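Local coordinates for thioredoxin-like protein (PDB 3TY1) that is of unknown function but, as a putative aldose 1-epimerase with a beta-supersandwich fold, probably binds carbohydrate, at residues A275-K280 and Y311-E316; A223-P228 and Q247-P252; G215-E220 and G282-S287; S79-D84 and L347-L352; M259-Q264 and L300-D305. One frame throughout, in Å; residues are numbered along the deposited sequence.

Contact 1: residues A275-K280 and Y311-E316; sequences AAVVNK and YVTGIE
Residues 275-278 and 311-316 form nearly antiparallel strands whose axes come no closer than 8.5 Å, too far for backbone pairing, so no backbone hydrogen bond joins them, and side chains of 311-316 reach both side chains and main chain of 275-278. At the start of the second strand, Tyr311 sends its hydroxyl to Gln250 O and Val312 packs on Trp83. Thr313 is the first residue to reach across: its CG2 lies 4.3 Å from Val277 CG2, while OG1, anti to the backbone N, is hydrogen-bonded to Tyr249 OH and Trp301 O. Ile315 then carries most of the contact. With CG1 beside its backbone N (chi1 -61°) and an extended chi2, its CD1 is pushed against the peptide joining Ala276 and Val277, 3.8 Å from Val277 N, and touches Val277 CG1 at 4.1 Å as the two side chains cross obliquely. The other branch, CG2, meets Ala275 CB at 3.9 Å. Glu316 packs on Ile209, His211 and Trp301. The interface is buried and apolar, with strand 272-278 lying between 224-229 and 285-291 in one sheet, and strand 311-318 lying between 204-214 and 297-304 in the other.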
# COMPACT_ATOMS: atom_id res chain seq x y z
N ALA A 275 13.24 -13.45 32.65
CA ALA A 275 11.88 -13.04 33.00
C ALA A 275 10.92 -14.12 32.54
O ALA A 275 11.17 -14.84 31.53
CB ALA A 275 11.56 -11.71 32.33
N ALA A 276 9.79 -14.23 33.22
CA ALA A 276 8.85 -15.32 32.91
C ALA A 276 7.41 -15.01 33.34
O ALA A 276 7.17 -14.19 34.24
CB ALA A 276 9.34 -16.61 33.61
N VAL A 277 6.47 -15.65 32.64
CA VAL A 277 5.08 -15.68 33.02
C VAL A 277 4.76 -17.15 33.30
O VAL A 277 5.13 -18.04 32.54
CB VAL A 277 4.13 -15.05 32.01
CG1 VAL A 277 4.31 -15.64 30.60
CG2 VAL A 277 2.68 -15.25 32.48
N VAL A 278 4.13 -17.40 34.43
CA VAL A 278 3.80 -18.74 34.85
C VAL A 278 2.34 -18.77 35.27
O VAL A 278 1.79 -17.76 35.72
CB VAL A 278 4.75 -19.22 35.96
CG1 VAL A 278 6.21 -19.12 35.51
CG2 VAL A 278 4.52 -18.44 37.27
N ASN A 279 1.70 -19.91 35.09
CA ASN A 279 0.30 -20.05 35.46
C ASN A 279 0.15 -20.10 36.99
O ASN A 279 1.14 -20.09 37.71
CB ASN A 279 -0.33 -21.20 34.70
CG ASN A 279 0.11 -22.57 35.16
OD1 ASN A 279 1.03 -22.74 35.98
ND2 ASN A 279 -0.58 -23.59 34.64
N LYS A 280 -1.08 -20.14 37.47
CA LYS A 280 -1.36 -20.10 38.92
C LYS A 280 -0.82 -21.33 39.67
O LYS A 280 -0.26 -21.20 40.77
CB LYS A 280 -2.87 -19.94 39.15
CG LYS A 280 -3.29 -19.67 40.61
CD LYS A 280 -4.79 -19.77 40.74
CE LYS A 280 -5.22 -19.83 42.21
NZ LYS A 280 -4.85 -18.57 42.92
N TYR A 311 -6.65 -10.86 25.74
CA TYR A 311 -6.23 -11.31 27.08
C TYR A 311 -4.81 -11.83 26.88
O TYR A 311 -4.59 -12.94 26.41
CB TYR A 311 -7.17 -12.38 27.63
CG TYR A 311 -6.84 -12.78 29.06
CD1 TYR A 311 -6.95 -11.86 30.10
CD2 TYR A 311 -6.36 -14.05 29.35
CE1 TYR A 311 -6.65 -12.21 31.43
CE2 TYR A 311 -6.05 -14.44 30.70
CZ TYR A 311 -6.18 -13.50 31.72
OH TYR A 311 -5.86 -13.81 33.02
N VAL A 312 -3.84 -10.96 27.17
CA VAL A 312 -2.48 -11.22 26.81
C VAL A 312 -1.53 -10.37 27.65
O VAL A 312 -1.90 -9.30 28.16
CB VAL A 312 -2.28 -10.91 25.26
CG1 VAL A 312 -2.72 -9.50 24.94
CG2 VAL A 312 -0.86 -11.21 24.78
N THR A 313 -0.31 -10.87 27.83
CA THR A 313 0.73 -10.09 28.46
C THR A 313 1.95 -10.06 27.57
O THR A 313 2.31 -11.04 26.89
CB THR A 313 1.11 -10.64 29.90
OG1 THR A 313 2.05 -9.75 30.53
CG2 THR A 313 1.70 -12.02 29.81
N GLY A 314 2.61 -8.91 27.57
CA GLY A 314 3.87 -8.73 26.85
C GLY A 314 4.99 -8.69 27.82
O GLY A 314 4.91 -7.94 28.84
N ILE A 315 6.04 -9.47 27.57
CA ILE A 315 7.33 -9.38 28.32
C ILE A 315 8.26 -8.83 27.26
O ILE A 315 8.56 -9.53 26.30
CB ILE A 315 7.82 -10.73 28.81
CG1 ILE A 315 6.80 -11.35 29.76
CG2 ILE A 315 9.17 -10.55 29.52
CD1 ILE A 315 7.21 -12.75 30.29
N GLU A 316 8.64 -7.57 27.38
CA GLU A 316 9.24 -6.83 26.27
C GLU A 316 10.60 -6.25 26.55
O GLU A 316 10.73 -5.05 26.91
CB GLU A 316 8.26 -5.73 25.84
CG GLU A 316 6.79 -6.17 25.74
CD GLU A 316 5.86 -5.07 25.34
OE1 GLU A 316 6.32 -3.94 25.05
OE2 GLU A 316 4.64 -5.35 25.35

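Contact 2: residues A223-P228 and Q247-P252; sequences ARFLAP and QTYQGP
Tyr249, with CG beside its backbone N (chi1 -66°), lays its ring along the backbone of residues 223-225. Its CB passes 3.7 Å from Ala223 O. CD2 comes closer to the same oxygen, 3.4 Å from Ala223 O, and also packs on the methyl group of Ala223. Ala223 C and Arg224 N lie in the ring plane at this edge. One atom further, CE2 is 3.7 Å from Phe225 N, and at the tip OH sits 3.7 Å from Phe225 CB, where the two aromatic side chains cross obliquely. The hydroxyl itself is hydrogen-bonded to Thr313 OG1, and the ring makes a cation-pi contact with Lys302.

Alongside the ring edge, the backbones form a single bridge pairing Arg224 with Thr248. Tyr249 N donates to Ala223 O at 2.8 Å (165° at the hydrogen), and Phe225 N donates to Gln247 O at 2.7 Å (160°). Both donors stand above the carbonyl planes, and each oxygen also receives a CA-H contact, from Thr248 and Arg224 respectively. Gln247 extends outward, and a water accepts from its NE2 at 2.6 Å and donates to Phe225 O at 2.7 Å.

Strand 224-229, outermost in its sheet within the chain, thus gains a short backbone partner from the 247-252 loop. The contact is two-sided: on the Tyr249 side a buried phenol has its polar tip satisfied by Thr313, whereas on the exposed Gln247 side a water bridges the side chain to the backbone of Phe225.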
# COMPACT_ATOMS: atom_id res chain seq x y z
N ALA A 223 -2.03 -16.06 37.56
CA ALA A 223 -0.73 -16.25 36.90
C ALA A 223 0.17 -15.18 37.46
O ALA A 223 -0.31 -14.15 37.98
CB ALA A 223 -0.84 -16.07 35.36
N ARG A 224 1.47 -15.39 37.30
CA ARG A 224 2.47 -14.53 37.91
C ARG A 224 3.52 -14.11 36.90
O ARG A 224 3.84 -14.88 35.98
CB ARG A 224 3.13 -15.25 39.12
CG ARG A 224 2.19 -15.45 40.28
CD ARG A 224 2.83 -16.04 41.50
NE ARG A 224 3.42 -17.34 41.21
CZ ARG A 224 4.68 -17.72 41.41
NH1 ARG A 224 5.60 -16.91 41.94
NH2 ARG A 224 5.04 -18.96 41.08
N PHE A 225 4.03 -12.90 37.07
CA PHE A 225 5.16 -12.39 36.31
C PHE A 225 6.35 -12.45 37.23
O PHE A 225 6.31 -11.91 38.34
CB PHE A 225 4.95 -10.96 35.81
CG PHE A 225 6.17 -10.40 35.15
CD1 PHE A 225 6.61 -10.90 33.94
CD2 PHE A 225 6.90 -9.39 35.75
CE1 PHE A 225 7.76 -10.38 33.33
CE2 PHE A 225 8.05 -8.87 35.14
CZ PHE A 225 8.46 -9.36 33.94
N LEU A 226 7.42 -13.11 36.77
CA LEU A 226 8.63 -13.29 37.56
C LEU A 226 9.79 -12.56 36.89
O LEU A 226 10.02 -12.70 35.70
CB LEU A 226 8.97 -14.79 37.66
CG LEU A 226 7.86 -15.78 38.01
CD1 LEU A 226 8.32 -17.24 37.95
CD2 LEU A 226 7.22 -15.43 39.35
N ALA A 227 10.56 -11.80 37.65
CA ALA A 227 11.77 -11.16 37.11
C ALA A 227 12.59 -10.60 38.25
O ALA A 227 11.99 -10.21 39.24
CB ALA A 227 11.39 -10.03 36.15
N PRO A 228 13.94 -10.58 38.12
CA PRO A 228 14.84 -9.97 39.09
C PRO A 228 14.94 -8.50 38.70
O PRO A 228 15.36 -8.20 37.58
CB PRO A 228 16.15 -10.71 38.89
CG PRO A 228 16.15 -11.19 37.55
CD PRO A 228 14.72 -11.15 37.01
N GLN A 247 3.26 -8.36 40.19
CA GLN A 247 3.65 -9.75 39.98
C GLN A 247 2.48 -10.68 39.62
O GLN A 247 2.74 -11.80 39.23
CB GLN A 247 4.32 -10.33 41.24
CG GLN A 247 5.59 -9.60 41.69
CD GLN A 247 6.10 -10.02 43.08
OE1 GLN A 247 5.59 -9.55 44.12
NE2 GLN A 247 7.13 -10.85 43.10
N THR A 248 1.23 -10.25 39.80
CA THR A 248 0.08 -11.14 39.71
C THR A 248 -0.89 -10.63 38.66
O THR A 248 -1.12 -9.43 38.54
CB THR A 248 -0.62 -11.29 41.08
OG1 THR A 248 0.35 -11.78 42.04
CG2 THR A 248 -1.78 -12.26 41.03
N TYR A 249 -1.43 -11.56 37.87
CA TYR A 249 -2.39 -11.21 36.81
C TYR A 249 -3.83 -11.48 37.25
O TYR A 249 -4.11 -12.45 37.95
CB TYR A 249 -2.09 -12.02 35.52
CG TYR A 249 -0.79 -11.70 34.83
CD1 TYR A 249 -0.69 -10.65 33.91
CD2 TYR A 249 0.35 -12.46 35.07
CE1 TYR A 249 0.50 -10.35 33.28
CE2 TYR A 249 1.55 -12.19 34.39
CZ TYR A 249 1.62 -11.14 33.51
OH TYR A 249 2.80 -10.87 32.86
N GLN A 250 -4.73 -10.60 36.80
CA GLN A 250 -6.17 -10.79 36.92
C GLN A 250 -6.65 -11.72 35.79
O GLN A 250 -5.95 -11.97 34.82
CB GLN A 250 -6.90 -9.45 36.77
CG GLN A 250 -6.58 -8.41 37.86
CD GLN A 250 -7.29 -7.07 37.65
OE1 GLN A 250 -8.31 -6.97 36.97
NE2 GLN A 250 -6.75 -6.03 38.26
N GLY A 251 -7.88 -12.22 35.96
CA GLY A 251 -8.58 -12.97 34.92
C GLY A 251 -9.03 -11.95 33.86
O GLY A 251 -8.81 -10.73 34.04
N PRO A 252 -9.67 -12.42 32.78
CA PRO A 252 -10.16 -11.51 31.73
C PRO A 252 -11.15 -10.50 32.29
O PRO A 252 -12.14 -10.90 32.88
CB PRO A 252 -10.83 -12.45 30.73
CG PRO A 252 -10.16 -13.79 30.96
CD PRO A 252 -9.86 -13.84 32.41
O HOH W 1 7.40 -12.02 40.85

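Contact 3: residues G215-E220 and G282-S287; sequences GTPILE and GDKGAS
Ile218 places CG1 beside its backbone N (chi1 -59°) and continues with an extended chi2 (174°), which drives CD1 at the start of strand 285-291. A cis peptide before Pro217 helps shape the loop that presents it, and the turn is closed by Leu219 N donating to Gly215 O at 3.0 Å. CD1 comes to 3.6 Å from Gly285 C and to 3.9 Å from the methyl group, Ala286 CB. The second branch lies alongside, with Ile218 CG2 3.8 Å from Gly285 CA, so both branches lie against the same side of the Gly285 backbone. Lys284, extended through chi2 and chi3, runs back past the loop, where its CD lies 4.4 Å from Pro217 CG before the chain bends at its end.

Polar groups at the flank find partners close by: Glu220 OE2 with Lys280 N, and Asp283 OD1 with Asn279 ND2, while Asn279 OD1 receives Lys284 N. The carboxylate atoms Glu220 OE2 and Asp283 OD1 are 6.5 Å apart, a like-charge proximity probably offset by the N-H donor each accepts. No hydrogen bond joins the segments: loop 215-220 meets the strand by apolar contact, while the polar link runs from Glu220 to Lys280 N, just before 282-287.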
# COMPACT_ATOMS: atom_id res chain seq x y z
N GLY A 215 -0.64 -15.52 26.00
CA GLY A 215 -2.03 -15.55 26.44
C GLY A 215 -2.29 -16.90 27.08
O GLY A 215 -1.35 -17.54 27.64
N THR A 216 -3.54 -17.34 27.01
CA THR A 216 -3.89 -18.66 27.54
C THR A 216 -3.12 -19.75 26.77
O THR A 216 -2.80 -19.56 25.60
CB THR A 216 -5.42 -18.93 27.47
OG1 THR A 216 -5.84 -18.90 26.11
CG2 THR A 216 -6.20 -17.89 28.26
N PRO A 217 -2.82 -20.91 27.39
CA PRO A 217 -3.14 -21.38 28.74
C PRO A 217 -2.19 -20.96 29.84
O PRO A 217 -2.38 -21.39 30.98
CB PRO A 217 -3.05 -22.90 28.60
CG PRO A 217 -1.99 -23.10 27.53
CD PRO A 217 -2.05 -21.92 26.62
N ILE A 218 -1.16 -20.19 29.53
CA ILE A 218 -0.22 -19.71 30.56
C ILE A 218 -0.86 -18.59 31.36
O ILE A 218 -0.89 -18.65 32.59
CB ILE A 218 1.10 -19.24 29.97
CG1 ILE A 218 1.78 -20.39 29.20
CG2 ILE A 218 2.01 -18.76 31.09
CD1 ILE A 218 3.06 -19.99 28.45
N LEU A 219 -1.38 -17.59 30.67
CA LEU A 219 -2.02 -16.44 31.30
C LEU A 219 -3.40 -16.87 31.75
O LEU A 219 -4.11 -17.56 31.03
CB LEU A 219 -2.11 -15.24 30.36
CG LEU A 219 -2.58 -13.93 30.96
CD1 LEU A 219 -1.59 -13.42 32.00
CD2 LEU A 219 -2.75 -12.89 29.82
N GLU A 220 -3.72 -16.49 32.98
CA GLU A 220 -4.98 -16.76 33.65
C GLU A 220 -4.97 -15.96 34.95
O GLU A 220 -3.94 -15.39 35.33
CB GLU A 220 -5.13 -18.25 33.97
CG GLU A 220 -4.01 -18.84 34.87
CD GLU A 220 -4.13 -20.33 35.11
OE1 GLU A 220 -4.96 -20.98 34.46
OE2 GLU A 220 -3.37 -20.85 35.96
N GLY A 282 1.69 -23.05 38.82
CA GLY A 282 3.15 -23.09 38.67
C GLY A 282 3.64 -24.31 37.93
O GLY A 282 4.73 -24.80 38.21
N ASP A 283 2.85 -24.83 36.97
CA ASP A 283 3.27 -25.99 36.15
C ASP A 283 3.33 -25.72 34.63
O ASP A 283 3.68 -26.62 33.87
CB ASP A 283 2.44 -27.23 36.47
CG ASP A 283 0.96 -27.08 36.17
OD1 ASP A 283 0.49 -26.09 35.55
OD2 ASP A 283 0.25 -28.02 36.55
N LYS A 284 2.96 -24.51 34.20
CA LYS A 284 3.13 -24.06 32.84
C LYS A 284 3.72 -22.67 32.87
O LYS A 284 3.41 -21.89 33.75
CB LYS A 284 1.81 -23.98 32.09
CG LYS A 284 1.22 -25.32 31.75
CD LYS A 284 -0.05 -25.13 30.92
CE LYS A 284 -0.62 -26.46 30.46
NZ LYS A 284 -1.10 -27.32 31.57
N GLY A 285 4.52 -22.35 31.87
CA GLY A 285 5.03 -20.99 31.74
C GLY A 285 5.89 -20.77 30.54
O GLY A 285 6.06 -21.66 29.71
N ALA A 286 6.45 -19.57 30.46
CA ALA A 286 7.40 -19.24 29.40
C ALA A 286 8.39 -18.30 29.99
O ALA A 286 8.01 -17.37 30.71
CB ALA A 286 6.73 -18.59 28.18
N SER A 287 9.66 -18.52 29.66
CA SER A 287 10.75 -17.67 30.15
C SER A 287 11.53 -17.12 28.97
O SER A 287 11.61 -17.76 27.90
CB SER A 287 11.70 -18.46 31.06
OG SER A 287 12.37 -19.47 30.36

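Contact 4: residues S79-D84 and L347-L352; sequences SRMGWD and LTYTLL
Met81, a selenomethionine in this crystal, overlaps Leu351 lengthwise, the two side chains sliding past each other in opposite directions. Its CG sits beside the backbone N (chi1 -57°) and the chain is extended beyond, so CG rests 3.7 Å from Leu351 CD1 while the terminal methyl reaches the strand itself. There CE is 3.3 Å from Leu351 N and 3.4 Å from Thr350 C, a tight fit against the peptide, and 3.6 Å from Leu351 CB. Tyr349 CB borders the same methyl; its ring meets that of Phe190 with the planes nearly parallel, and its hydroxyl bonds to Ser212.

At one end a water bridges the segments: it lies 2.7 Å from Ser79 OG and donates to Leu352 O at 2.8 Å. On the other side of strand 79-81, Arg80 grips Asp84 end-on, with NH1 2.9 Å from Asp84 OD1 and NH2 3.1 Å from Asp84 OD2. Gly82 O and Trp83 N cover one face of the guanidinium, and NE bonds to Thr216 O, which fixes the group's rotation.

The strands are antiparallel at 156° but share no hydrogen bonds: they belong to different sheets, facing each other across a side-chain layer, 79-81 at the edge of one and 342-352 within the other. Layers of antiparallel strands packed through buried side chains in this way characterise the supersandwich of galactose mutarotase relatives.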
# COMPACT_ATOMS: atom_id res chain seq x y z
N SER A 79 0.96 -26.93 25.65
CA SER A 79 0.83 -25.50 25.91
C SER A 79 1.20 -24.73 24.64
O SER A 79 1.35 -25.31 23.54
CB SER A 79 1.71 -25.11 27.12
OG SER A 79 1.56 -23.74 27.52
N ARG A 80 1.34 -23.42 24.78
CA ARG A 80 1.73 -22.57 23.66
C ARG A 80 2.22 -21.25 24.14
O ARG A 80 1.89 -20.82 25.24
CB ARG A 80 0.56 -22.30 22.72
CG ARG A 80 -0.49 -21.36 23.25
CD ARG A 80 -1.42 -20.77 22.18
NE ARG A 80 -2.28 -19.81 22.89
CZ ARG A 80 -3.23 -19.04 22.35
NH1 ARG A 80 -3.47 -19.05 21.05
NH2 ARG A 80 -3.93 -18.24 23.14
N MSE A 81 2.99 -20.59 23.27
CA MSE A 81 3.34 -19.20 23.42
C MSE A 81 2.56 -18.50 22.31
O MSE A 81 2.76 -18.77 21.12
CB MSE A 81 4.84 -18.94 23.24
CG MSE A 81 5.78 -19.73 24.16
SE MSE A 81 7.62 -19.12 23.81
CE MSE A 81 8.39 -20.53 24.80
N GLY A 82 1.66 -17.63 22.70
CA GLY A 82 0.87 -16.89 21.73
C GLY A 82 -0.41 -16.45 22.34
O GLY A 82 -0.69 -16.71 23.56
N TRP A 83 -1.23 -15.81 21.51
CA TRP A 83 -2.52 -15.26 21.94
C TRP A 83 -3.47 -15.16 20.78
O TRP A 83 -3.07 -15.34 19.63
CB TRP A 83 -2.31 -13.88 22.59
CG TRP A 83 -1.75 -12.79 21.64
CD1 TRP A 83 -0.53 -12.74 21.07
CD2 TRP A 83 -2.43 -11.57 21.26
NE1 TRP A 83 -0.41 -11.60 20.31
CE2 TRP A 83 -1.57 -10.86 20.41
CE3 TRP A 83 -3.71 -11.04 21.55
CZ2 TRP A 83 -1.92 -9.62 19.83
CZ3 TRP A 83 -4.07 -9.82 20.98
CH2 TRP A 83 -3.18 -9.11 20.13
N ASP A 84 -4.73 -14.90 21.09
CA ASP A 84 -5.80 -14.84 20.10
C ASP A 84 -6.24 -13.40 19.93
O ASP A 84 -6.93 -12.85 20.78
CB ASP A 84 -6.95 -15.72 20.56
CG ASP A 84 -6.50 -17.13 20.86
OD1 ASP A 84 -5.86 -17.73 19.97
OD2 ASP A 84 -6.72 -17.60 21.99
N LEU A 347 18.63 -13.98 22.60
CA LEU A 347 17.53 -14.29 23.51
C LEU A 347 17.22 -15.77 23.47
O LEU A 347 17.31 -16.39 22.41
CB LEU A 347 16.25 -13.49 23.17
CG LEU A 347 16.29 -11.96 23.21
CD1 LEU A 347 16.75 -11.42 21.87
CD2 LEU A 347 14.89 -11.43 23.57
N THR A 348 16.88 -16.33 24.62
CA THR A 348 16.41 -17.73 24.68
C THR A 348 15.02 -17.75 25.29
O THR A 348 14.80 -17.22 26.38
CB THR A 348 17.38 -18.61 25.50
OG1 THR A 348 18.68 -18.49 24.94
CG2 THR A 348 16.95 -20.04 25.44
N TYR A 349 14.10 -18.37 24.58
CA TYR A 349 12.70 -18.55 24.96
C TYR A 349 12.48 -20.02 25.31
O TYR A 349 12.85 -20.92 24.52
CB TYR A 349 11.79 -18.19 23.79
CG TYR A 349 11.75 -16.74 23.43
CD1 TYR A 349 12.82 -16.12 22.75
CD2 TYR A 349 10.65 -15.97 23.77
CE1 TYR A 349 12.77 -14.75 22.43
CE2 TYR A 349 10.58 -14.60 23.44
CZ TYR A 349 11.66 -14.00 22.78
OH TYR A 349 11.57 -12.66 22.46
N THR A 350 11.93 -20.27 26.50
CA THR A 350 11.73 -21.63 26.94
C THR A 350 10.27 -21.82 27.31
O THR A 350 9.70 -21.06 28.12
CB THR A 350 12.61 -21.98 28.15
OG1 THR A 350 13.98 -21.64 27.88
CG2 THR A 350 12.49 -23.48 28.50
N LEU A 351 9.68 -22.87 26.77
CA LEU A 351 8.33 -23.27 27.12
C LEU A 351 8.45 -24.24 28.32
O LEU A 351 8.96 -25.37 28.22
CB LEU A 351 7.63 -23.91 25.91
CG LEU A 351 6.09 -24.07 26.07
CD1 LEU A 351 5.47 -22.69 26.28
CD2 LEU A 351 5.46 -24.75 24.86
N LEU A 352 7.99 -23.75 29.47
CA LEU A 352 8.07 -24.46 30.74
C LEU A 352 6.80 -25.29 30.85
O LEU A 352 5.67 -24.76 30.73
CB LEU A 352 8.20 -23.43 31.87
CG LEU A 352 9.25 -22.29 31.74
CD1 LEU A 352 9.05 -21.25 32.82
CD2 LEU A 352 10.69 -22.82 31.73
O HOH W 2 3.93 -23.65 28.88

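Contact 5: residues M259-Q264 and L300-D305; sequences MVFNIQ and LWKNTD
The indole of Trp301 has Asn303 CB over one face, toward the rim, and Val260 CG2 at its edge, 3.7 Å from Trp301 CD1. Its NE1 bonds to Glu258 OE1. On the opposite side of the sheet the Phe261 ring is met edge-on by Lys302, whose CD lies 3.7 Å from Phe261 CE2. The bend of the lysine at chi3 (84°) carries NZ onward to Trp246 O and Thr248 O. Leu300 shares that face and is crossed obliquely by Ile263, whose CD1 lies 4.0 Å from Leu300 CB.

Between these side-chain layers the backbones pair in regular antiparallel fashion. Phe261 and Leu300 form one hydrogen-bonded pair, with Phe261 N to Leu300 O and Leu300 N to Phe261 O both at 2.9 Å and both donors in the carbonyl planes. Met259 and Lys302 form the next, Met259 N to Lys302 O at 2.9 Å and Lys302 N to Met259 O at 2.8 Å. Val260 and Trp301 make the non-hydrogen-bonded pair between them.

In the wider sheet, strand 259-265 also pairs with 231-234 and strand 297-304 with 311-318. Beyond Trp301 and Asn303 lies Phe170 of the second subunit, so the strand's end reaches the interface between chains.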
# COMPACT_ATOMS: atom_id res chain seq x y z
N MSE A 259 -2.44 -2.19 31.60
CA MSE A 259 -1.54 -1.46 32.52
C MSE A 259 -0.12 -1.87 32.12
O MSE A 259 0.16 -3.06 31.92
CB MSE A 259 -1.85 -1.75 33.99
CG MSE A 259 -3.14 -1.15 34.43
SE MSE A 259 -3.47 -1.42 36.30
CE MSE A 259 -5.17 -0.48 36.37
N VAL A 260 0.72 -0.88 31.91
CA VAL A 260 2.09 -1.11 31.50
C VAL A 260 3.01 -0.63 32.60
O VAL A 260 2.68 0.35 33.25
CB VAL A 260 2.38 -0.39 30.18
CG1 VAL A 260 3.86 -0.54 29.82
CG2 VAL A 260 1.49 -0.99 29.08
N PHE A 261 4.13 -1.36 32.81
CA PHE A 261 5.13 -1.03 33.82
C PHE A 261 6.50 -1.04 33.20
O PHE A 261 6.84 -1.92 32.34
CB PHE A 261 5.04 -2.00 35.01
CG PHE A 261 3.68 -1.99 35.67
CD1 PHE A 261 3.38 -1.03 36.64
CD2 PHE A 261 2.69 -2.87 35.28
CE1 PHE A 261 2.11 -0.98 37.23
CE2 PHE A 261 1.43 -2.83 35.87
CZ PHE A 261 1.15 -1.90 36.85
N ASN A 262 7.28 -0.05 33.60
CA ASN A 262 8.64 0.10 33.15
C ASN A 262 9.58 -0.44 34.19
O ASN A 262 9.57 0.05 35.32
CB ASN A 262 8.93 1.56 32.89
CG ASN A 262 8.10 2.12 31.76
OD1 ASN A 262 7.89 1.47 30.73
ND2 ASN A 262 7.66 3.38 31.93
N ILE A 263 10.43 -1.38 33.79
CA ILE A 263 11.32 -2.12 34.68
C ILE A 263 12.79 -1.90 34.37
O ILE A 263 13.18 -1.79 33.20
CB ILE A 263 11.03 -3.64 34.60
CG1 ILE A 263 9.66 -3.95 35.22
CG2 ILE A 263 12.20 -4.47 35.29
CD1 ILE A 263 9.01 -5.29 34.82
N GLN A 264 13.59 -1.79 35.44
CA GLN A 264 15.04 -1.81 35.34
C GLN A 264 15.48 -3.17 35.88
O GLN A 264 15.46 -3.42 37.10
CB GLN A 264 15.71 -0.64 36.07
CG GLN A 264 16.41 0.33 35.10
CD GLN A 264 17.53 -0.36 34.30
OE1 GLN A 264 18.14 -1.33 34.76
NE2 GLN A 264 17.79 0.15 33.10
N LEU A 300 6.64 -4.45 30.87
CA LEU A 300 5.63 -5.45 31.20
C LEU A 300 4.30 -4.85 30.75
O LEU A 300 3.88 -3.81 31.25
CB LEU A 300 5.63 -5.67 32.72
CG LEU A 300 4.56 -6.61 33.30
CD1 LEU A 300 4.63 -8.04 32.70
CD2 LEU A 300 4.63 -6.65 34.83
N TRP A 301 3.64 -5.52 29.80
CA TRP A 301 2.38 -5.08 29.25
C TRP A 301 1.34 -6.05 29.79
O TRP A 301 1.41 -7.22 29.49
CB TRP A 301 2.45 -5.11 27.69
CG TRP A 301 1.19 -4.88 26.96
CD1 TRP A 301 0.28 -3.89 27.20
CD2 TRP A 301 0.68 -5.65 25.86
NE1 TRP A 301 -0.77 -4.00 26.31
CE2 TRP A 301 -0.53 -5.04 25.46
CE3 TRP A 301 1.16 -6.76 25.14
CZ2 TRP A 301 -1.32 -5.56 24.41
CZ3 TRP A 301 0.40 -7.24 24.06
CH2 TRP A 301 -0.83 -6.63 23.72
N LYS A 302 0.44 -5.57 30.66
CA LYS A 302 -0.59 -6.42 31.26
C LYS A 302 -1.90 -6.03 30.59
O LYS A 302 -2.54 -5.07 30.97
CB LYS A 302 -0.69 -6.21 32.77
CG LYS A 302 0.65 -6.41 33.48
CD LYS A 302 0.51 -6.27 35.02
CE LYS A 302 0.06 -7.55 35.68
NZ LYS A 302 0.30 -7.50 37.18
N ASN A 303 -2.28 -6.81 29.59
CA ASN A 303 -3.48 -6.52 28.79
C ASN A 303 -4.53 -7.56 29.15
O ASN A 303 -4.92 -8.38 28.30
CB ASN A 303 -3.11 -6.49 27.30
CG ASN A 303 -4.14 -5.75 26.44
OD1 ASN A 303 -3.95 -4.60 26.09
ND2 ASN A 303 -5.27 -6.41 26.13
N THR A 304 -4.99 -7.51 30.40
CA THR A 304 -5.92 -8.51 30.93
C THR A 304 -7.37 -8.09 30.74
O THR A 304 -8.17 -8.10 31.68
CB THR A 304 -5.58 -8.88 32.37
OG1 THR A 304 -5.49 -7.67 33.14
CG2 THR A 304 -4.24 -9.63 32.39
N ASP A 305 -7.72 -7.77 29.49
CA ASP A 305 -9.08 -7.38 29.13
C ASP A 305 -9.86 -8.68 28.77
O ASP A 305 -9.45 -9.79 29.17
CB ASP A 305 -9.05 -6.32 27.98
CG ASP A 305 -10.30 -5.41 27.96
OD1 ASP A 305 -11.33 -5.86 27.46
OD2 ASP A 305 -10.27 -4.27 28.45

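Contacts 1, 3, 4 and 5 are buried, whereas contact 2 is partly open and its outer side carries a bridging water. Contact 5 is true strand pairing, with four backbone hydrogen bonds, and contact 2 reduces this to a single bridge between a strand and a loop. Without direct hydrogen bonds, contacts 1 and 4 are apolar packing between strands of different sheets, and contact 3 sets a loop against a strand, though a water spans contact 4. Strands 272-278 and 285-291 are neighbours, so contacts 1 and 3 load the same sheet, which contacts 2 and 4 also reach. The Thr313-Tyr249 bond links contact 1 to contact 2, and Lys302 links contact 2 to contact 5.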